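Long-range contacts in aclacinomycin oxidoreductase (AknOx) (Streptomyces galilaeus, PDB 2IPI), which oxidises the terminal sugar of aclacinomycin N to give aclacinomycin A, then converts that to aclacinomycin Y, using bicovalently bound FAD and oxygen: residues V61-D66 with M106-Q111; Y178-V183 with T223-R228. One frame throughout, in Å; residues are numbered along the deposited sequence.

Contact 1 of 2, residues V61-D66 with M106-Q111; sequences VVHTAD and MSQMRQ
Val62 meets the thioethers of both Met106 and Met109 with its CG2 methyl. This methyl occupies the crowded position between backbone N and carbonyl carbon, and it presses on Met106 CE at 3.3 Å, tighter than usual for two carbons. The Met106 chain starts out away from Val62, and bends at chi2 (-101°) and chi3 turn the thioether back, so that CE ends at the valine methyl. Met109 comes to a second side of the methyl with less pressure, its SD 3.8 Å from the same Val62 CG2. It reaches out fully extended to the sulphur (chi2 180°), then bends at chi3 (66°), which carries CE up to Thr64 CA at 3.9 Å. On the way, Met109 CG lies 3.4 Å from Val62 O.

Gln108 touches with its aliphatic part. Its CG meets Val61 CG1 at 3.6 Å, while CB approaches the His63 ring obliquely, nearest CD2. The imidazole and the Gln108 chain run side by side in the same direction, and His63 ND1 is hydrogen-bonded to Gln67 OE1, which would limit the ring's rotation. Between the backbones a water molecule donates a hydrogen bond to Val62 O (2.6 Å) and accepts one from Gln108 N (2.9 Å), bridging the main chains.

Met106 to Met109 form a type I turn closed by Met109 N to Met106 O, and Thr64 N-caps helix 65-78 through Gln67 N. The contact thus joins the exits of two neighbouring parallel strands, 58-61 and 102-105, in the PCMH-type FAD-binding domain; the Met106 side chain lies about 5 Å from the flavin-adenine dinucleotide.

Contact 2 of 2, residues Y178-V183 with T223-R228; sequences YAVEVV and TRYWFR
Glu181 sets its carboxylate into the hollow between Arg224 and Trp226, two neighbours on the same face of an antiparallel strand pair. Its OE1 bears on the arginine side, forming a salt bridge to Arg224 NH1 at 2.9 Å and lying close along the aliphatic chain; the carboxylate and guanidinium planes are 84° apart. OE2 meets the indole at its edge, accepting a hydrogen bond from Trp226 NE1 so short that its exact length is doubtful. A salt bridge on one oxygen and an indole N-H on the other hold the carboxylate, which would probably stabilise its charge. At the base of the Glu181 side chain, CB meets the Thr223 CG2 methyl at 3.3 Å.

Further along this face the small Ala179 makes room for the tryptophan, with Ala179 CB 3.8 Å from Trp226 CB. Tyr178 closes the row: Trp226 CB comes at its ring edge, while Arg228, bent at chi2 and chi3, brings NH2 over one ring face, toward CD2 and CE2, its guanidinium plane 79° to the ring. Arg228 CZ is 4.3 Å from the Tyr178 ring centroid, an off-centre cation-pi contact. On the reverse face, Val180 CG2 leans obliquely on Tyr225 CD2 at 4.2 Å.

Each strand has a classic beta bulge. Tyr178 and Ala179 both face Trp226, their N atoms sharing its O, and Thr223 and Arg224 both face Glu181, whose N donates to Arg224 O at 2.9 Å in a nearly straight bond.

Both strands lie inside a five-stranded antiparallel sheet, 178-183 bordered by strand 191-197 and 223-227 by strand 120-123. Helix 65-78 packs on Val183 and Thr223; on the Val180 face Tyr225 OH hydrogen-bonds to Gly155 O, and the Tyr225 side chain comes about 5 Å from FAD.

Overall arrangement
From the N terminus the chain enters contact 1 at strand 58-61 and the start of helix 65-78, passes strands 82-85 and 102-105, and returns at 106-111, closing a 39-residue loop just beyond the ends of strands 58-61 and 102-105 of the small mixed sheet. From there it runs on through strands 112-115 and 120-123 into the five-stranded sheet, where contact 2 closes a second 39-residue loop between strands 177-185 and 221-227. The loops follow in series, neither nested nor crossed. Their centres are 14 Å apart, and they meet at Thr223, whose OG1 packs against Ala65 CB at 3.2 Å and also faces Met109 CE. Together they join both sheets of the FAD-binding domain.

Contact 1 of 2, residues V61-D66 with M106-Q111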
loop_
_atom_site.group_PDB
_atom_site.type_symbol
_atom_site.label_atom_id
_atom_site.label_comp_id
_atom_site.label_asym_id
_atom_site.label_seq_id
_atom_site.Cartn_x
_atom_site.Cartn_y
_atom_site.Cartn_z
ATOM N N VAL A 61 20.783 -11.883 8.508
ATOM C CA VAL A 61 19.624 -11.796 9.405
ATOM C C VAL A 61 19.983 -10.969 10.637
ATOM O O VAL A 61 20.649 -11.514 11.532
ATOM C CB VAL A 61 19.122 -13.208 9.740
ATOM C CG1 VAL A 61 17.901 -13.134 10.634
ATOM C CG2 VAL A 61 18.783 -13.936 8.441
ATOM N N VAL A 62 19.537 -9.727 10.611
ATOM C CA VAL A 62 19.808 -8.661 11.557
ATOM C C VAL A 62 18.856 -8.639 12.767
ATOM O O VAL A 62 17.677 -9.024 12.680
ATOM C CB VAL A 62 19.716 -7.261 10.907
ATOM C CG1 VAL A 62 20.855 -7.005 9.932
ATOM C CG2 VAL A 62 18.383 -7.066 10.204
ATOM N N HIS A 63 19.389 -8.155 13.883
ATOM C CA HIS A 63 18.666 -8.072 15.157
ATOM C C HIS A 63 18.819 -6.692 15.776
ATOM O O HIS A 63 18.120 -6.340 16.740
ATOM C CB HIS A 63 19.163 -9.142 16.127
ATOM C CG HIS A 63 19.219 -10.513 15.524
ATOM N ND1 HIS A 63 20.301 -11.006 14.815
ATOM C CD2 HIS A 63 18.299 -11.500 15.524
ATOM C CE1 HIS A 63 20.051 -12.230 14.399
ATOM N NE2 HIS A 63 18.842 -12.565 14.822
ATOM N N THR A 64 19.752 -5.853 15.289
ATOM C CA THR A 64 19.835 -4.480 15.806
ATOM C C THR A 64 20.361 -3.539 14.724
ATOM O O THR A 64 20.998 -3.974 13.760
ATOM C CB THR A 64 20.740 -4.271 17.045
ATOM O OG1 THR A 64 22.090 -4.602 16.660
ATOM C CG2 THR A 64 20.415 -5.178 18.216
ATOM N N ALA A 65 20.114 -2.244 14.914
ATOM C CA ALA A 65 20.539 -1.217 13.972
ATOM C C ALA A 65 22.044 -1.303 13.771
ATOM O O ALA A 65 22.556 -1.188 12.654
ATOM C CB ALA A 65 20.115 0.152 14.452
ATOM N N ASP A 66 22.761 -1.536 14.871
ATOM C CA ASP A 66 24.220 -1.646 14.783
ATOM C C ASP A 66 24.579 -2.831 13.897
ATOM O O ASP A 66 25.579 -2.817 13.177
ATOM C CB ASP A 66 24.882 -1.802 16.150
ATOM C CG ASP A 66 24.536 -0.707 17.139
ATOM O OD1 ASP A 66 24.266 0.442 16.730
ATOM O OD2 ASP A 66 24.526 -0.995 18.354
ATOM N N MET A 106 14.887 -8.324 7.916
ATOM C CA MET A 106 14.623 -7.646 9.180
ATOM C C MET A 106 13.543 -8.352 9.996
ATOM O O MET A 106 13.098 -7.803 10.997
ATOM C CB MET A 106 14.180 -6.203 8.918
ATOM C CG MET A 106 14.874 -5.583 7.701
ATOM S SD MET A 106 16.212 -4.494 8.227
ATOM C CE MET A 106 17.626 -5.322 7.524
ATOM N N SER A 107 13.138 -9.513 9.536
ATOM C CA SER A 107 11.967 -10.214 10.069
ATOM C C SER A 107 12.127 -10.634 11.521
ATOM O O SER A 107 11.127 -10.946 12.179
ATOM C CB SER A 107 11.691 -11.440 9.199
ATOM O OG SER A 107 12.747 -12.381 9.336
ATOM N N GLN A 108 13.356 -10.636 12.030
ATOM C CA GLN A 108 13.595 -10.935 13.441
ATOM C C GLN A 108 13.422 -9.687 14.310
ATOM O O GLN A 108 13.442 -9.753 15.548
ATOM C CB GLN A 108 14.987 -11.533 13.651
ATOM C CG GLN A 108 15.270 -12.902 13.077
ATOM C CD GLN A 108 14.428 -14.011 13.652
ATOM O OE1 GLN A 108 13.214 -13.840 13.792
ATOM N NE2 GLN A 108 15.007 -15.157 14.008
ATOM N N MET A 109 13.218 -8.523 13.716
ATOM C CA MET A 109 13.111 -7.261 14.433
ATOM C C MET A 109 11.701 -6.691 14.423
ATOM O O MET A 109 11.433 -5.904 13.514
ATOM C CB MET A 109 14.054 -6.218 13.803
ATOM C CG MET A 109 15.518 -6.610 13.823
ATOM S SD MET A 109 16.575 -5.335 13.051
ATOM C CE MET A 109 16.326 -4.012 14.250
ATOM N N ARG A 110 10.843 -7.056 15.370
ATOM C CA ARG A 110 9.425 -6.751 15.362
ATOM C C ARG A 110 8.932 -6.254 16.735
ATOM O O ARG A 110 7.755 -6.455 17.045
ATOM C CB ARG A 110 8.495 -7.913 15.038
ATOM C CG ARG A 110 8.829 -8.952 14.005
ATOM C CD ARG A 110 7.700 -9.994 13.970
ATOM N NE ARG A 110 8.094 -11.158 13.229
ATOM C CZ ARG A 110 7.544 -11.919 12.326
ATOM N NH1 ARG A 110 6.310 -11.731 11.864
ATOM N NH2 ARG A 110 8.301 -12.922 11.895
ATOM N N GLN A 111 9.820 -5.635 17.468
ATOM C CA GLN A 111 9.531 -5.009 18.752
ATOM C C GLN A 111 8.590 -3.820 18.587
ATOM O O GLN A 111 8.675 -2.997 17.686
ATOM C CB GLN A 111 10.827 -4.565 19.434
HETATM O O HOH W 1 15.986 -10.105 11.007
#

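Contact 2 of 2, residues Y178-V183 with T223-R228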
loop_
_atom_site.group_PDB
_atom_site.type_symbol
_atom_site.label_atom_id
_atom_site.label_comp_id
_atom_site.label_asym_id
_atom_site.label_seq_id
_atom_site.Cartn_x
_atom_site.Cartn_y
_atom_site.Cartn_z
ATOM N N TYR A 178 5.991 10.392 13.425
ATOM C CA TYR A 178 6.786 11.388 14.129
ATOM C C TYR A 178 8.260 11.280 13.741
ATOM O O TYR A 178 8.899 12.297 13.471
ATOM C CB TYR A 178 6.646 11.242 15.650
ATOM C CG TYR A 178 7.641 12.090 16.422
ATOM C CD1 TYR A 178 8.672 11.495 17.138
ATOM C CD2 TYR A 178 7.537 13.479 16.428
ATOM C CE1 TYR A 178 9.584 12.274 17.836
ATOM C CE2 TYR A 178 8.443 14.265 17.123
ATOM C CZ TYR A 178 9.456 13.648 17.819
ATOM O OH TYR A 178 10.361 14.420 18.517
ATOM N N ALA A 179 8.819 10.066 13.711
ATOM C CA ALA A 179 10.265 9.988 13.489
ATOM C C ALA A 179 10.697 8.664 12.882
ATOM O O ALA A 179 9.989 7.657 12.975
ATOM C CB ALA A 179 11.001 10.198 14.808
ATOM N N VAL A 180 11.890 8.670 12.287
ATOM C CA VAL A 180 12.410 7.425 11.732
ATOM C C VAL A 180 13.899 7.276 12.013
ATOM O O VAL A 180 14.651 8.244 11.884
ATOM C CB VAL A 180 12.104 7.383 10.214
ATOM C CG1 VAL A 180 12.853 8.501 9.505
ATOM C CG2 VAL A 180 12.431 6.036 9.612
ATOM N N GLU A 181 14.278 6.072 12.405
ATOM C CA GLU A 181 15.659 5.639 12.578
ATOM C C GLU A 181 16.080 4.861 11.341
ATOM O O GLU A 181 15.413 3.895 10.979
ATOM C CB GLU A 181 15.824 4.779 13.837
ATOM C CG GLU A 181 15.902 5.541 15.128
ATOM C CD GLU A 181 15.221 4.910 16.321
ATOM O OE1 GLU A 181 15.267 3.704 16.611
ATOM O OE2 GLU A 181 14.591 5.723 17.030
ATOM N N VAL A 182 17.136 5.301 10.688
ATOM C CA VAL A 182 17.576 4.815 9.387
ATOM C C VAL A 182 19.063 4.488 9.360
ATOM O O VAL A 182 19.855 5.116 10.079
ATOM C CB VAL A 182 17.312 5.866 8.289
ATOM C CG1 VAL A 182 17.271 5.213 6.913
ATOM C CG2 VAL A 182 16.012 6.614 8.551
ATOM N N VAL A 183 19.451 3.520 8.543
ATOM C CA VAL A 183 20.877 3.337 8.261
ATOM C C VAL A 183 21.109 3.849 6.829
ATOM O O VAL A 183 20.538 3.331 5.868
ATOM C CB VAL A 183 21.362 1.900 8.439
ATOM C CG1 VAL A 183 22.784 1.709 7.935
ATOM C CG2 VAL A 183 21.304 1.485 9.913
ATOM N N THR A 223 15.236 1.194 10.661
ATOM C CA THR A 223 15.489 0.247 11.735
ATOM C C THR A 223 14.431 0.379 12.838
ATOM O O THR A 223 14.338 -0.495 13.705
ATOM C CB THR A 223 16.891 0.466 12.329
ATOM O OG1 THR A 223 17.073 -0.295 13.529
ATOM C CG2 THR A 223 17.048 1.921 12.741
ATOM N N ARG A 224 13.656 1.441 12.767
ATOM C CA ARG A 224 12.616 1.754 13.735
ATOM C C ARG A 224 11.800 2.982 13.342
ATOM O O ARG A 224 12.338 4.008 12.923
ATOM C CB ARG A 224 13.207 2.013 15.134
ATOM C CG ARG A 224 12.107 2.282 16.155
ATOM C CD ARG A 224 12.676 2.424 17.552
ATOM N NE ARG A 224 13.299 1.189 17.983
ATOM C CZ ARG A 224 14.430 0.974 18.618
ATOM N NH1 ARG A 224 15.201 1.990 18.969
ATOM N NH2 ARG A 224 14.780 -0.277 18.906
ATOM N N TYR A 225 10.482 2.905 13.483
ATOM C CA TYR A 225 9.581 3.992 13.187
ATOM C C TYR A 225 8.927 4.506 14.474
ATOM O O TYR A 225 8.728 3.630 15.320
ATOM C CB TYR A 225 8.431 3.546 12.275
ATOM C CG TYR A 225 8.704 3.153 10.859
ATOM C CD1 TYR A 225 8.997 1.849 10.485
ATOM C CD2 TYR A 225 8.653 4.128 9.859
ATOM C CE1 TYR A 225 9.244 1.518 9.166
ATOM C CE2 TYR A 225 8.904 3.792 8.541
ATOM C CZ TYR A 225 9.194 2.498 8.198
ATOM O OH TYR A 225 9.429 2.182 6.870
ATOM N N TRP A 226 8.619 5.772 14.545
ATOM C CA TRP A 226 7.964 6.425 15.670
ATOM C C TRP A 226 6.637 7.046 15.282
ATOM O O TRP A 226 6.583 7.804 14.318
ATOM C CB TRP A 226 8.884 7.447 16.374
ATOM C CG TRP A 226 10.071 6.804 17.052
ATOM C CD1 TRP A 226 11.259 6.534 16.424
ATOM C CD2 TRP A 226 10.246 6.363 18.406
ATOM N NE1 TRP A 226 12.135 5.949 17.303
ATOM C CE2 TRP A 226 11.540 5.827 18.533
ATOM C CE3 TRP A 226 9.428 6.342 19.536
ATOM C CZ2 TRP A 226 12.045 5.297 19.718
ATOM C CZ3 TRP A 226 9.925 5.818 20.719
ATOM C CH2 TRP A 226 11.226 5.292 20.817
ATOM N N PHE A 227 5.574 6.712 16.018
ATOM C CA PHE A 227 4.263 7.281 15.729
ATOM C C PHE A 227 3.670 8.110 16.864
ATOM O O PHE A 227 3.730 7.724 18.021
ATOM C CB PHE A 227 3.237 6.159 15.406
ATOM C CG PHE A 227 3.649 5.482 14.103
ATOM C CD1 PHE A 227 4.414 4.333 14.133
ATOM C CD2 PHE A 227 3.266 6.043 12.892
ATOM C CE1 PHE A 227 4.844 3.732 12.955
ATOM C CE2 PHE A 227 3.689 5.437 11.716
ATOM C CZ PHE A 227 4.459 4.295 11.749
ATOM N N ARG A 228 3.074 9.222 16.455
ATOM C CA ARG A 228 2.301 10.112 17.281
ATOM C C ARG A 228 1.469 11.026 16.392
ATOM O O ARG A 228 2.012 11.624 15.457
ATOM C CB ARG A 228 3.226 10.946 18.169
ATOM C CG ARG A 228 2.604 11.418 19.470
ATOM C CD ARG A 228 2.532 12.930 19.526
ATOM N NE ARG A 228 3.836 13.520 19.813
ATOM C CZ ARG A 228 4.742 13.913 18.935
ATOM N NH1 ARG A 228 4.515 13.785 17.625
ATOM N NH2 ARG A 228 5.894 14.442 19.340
#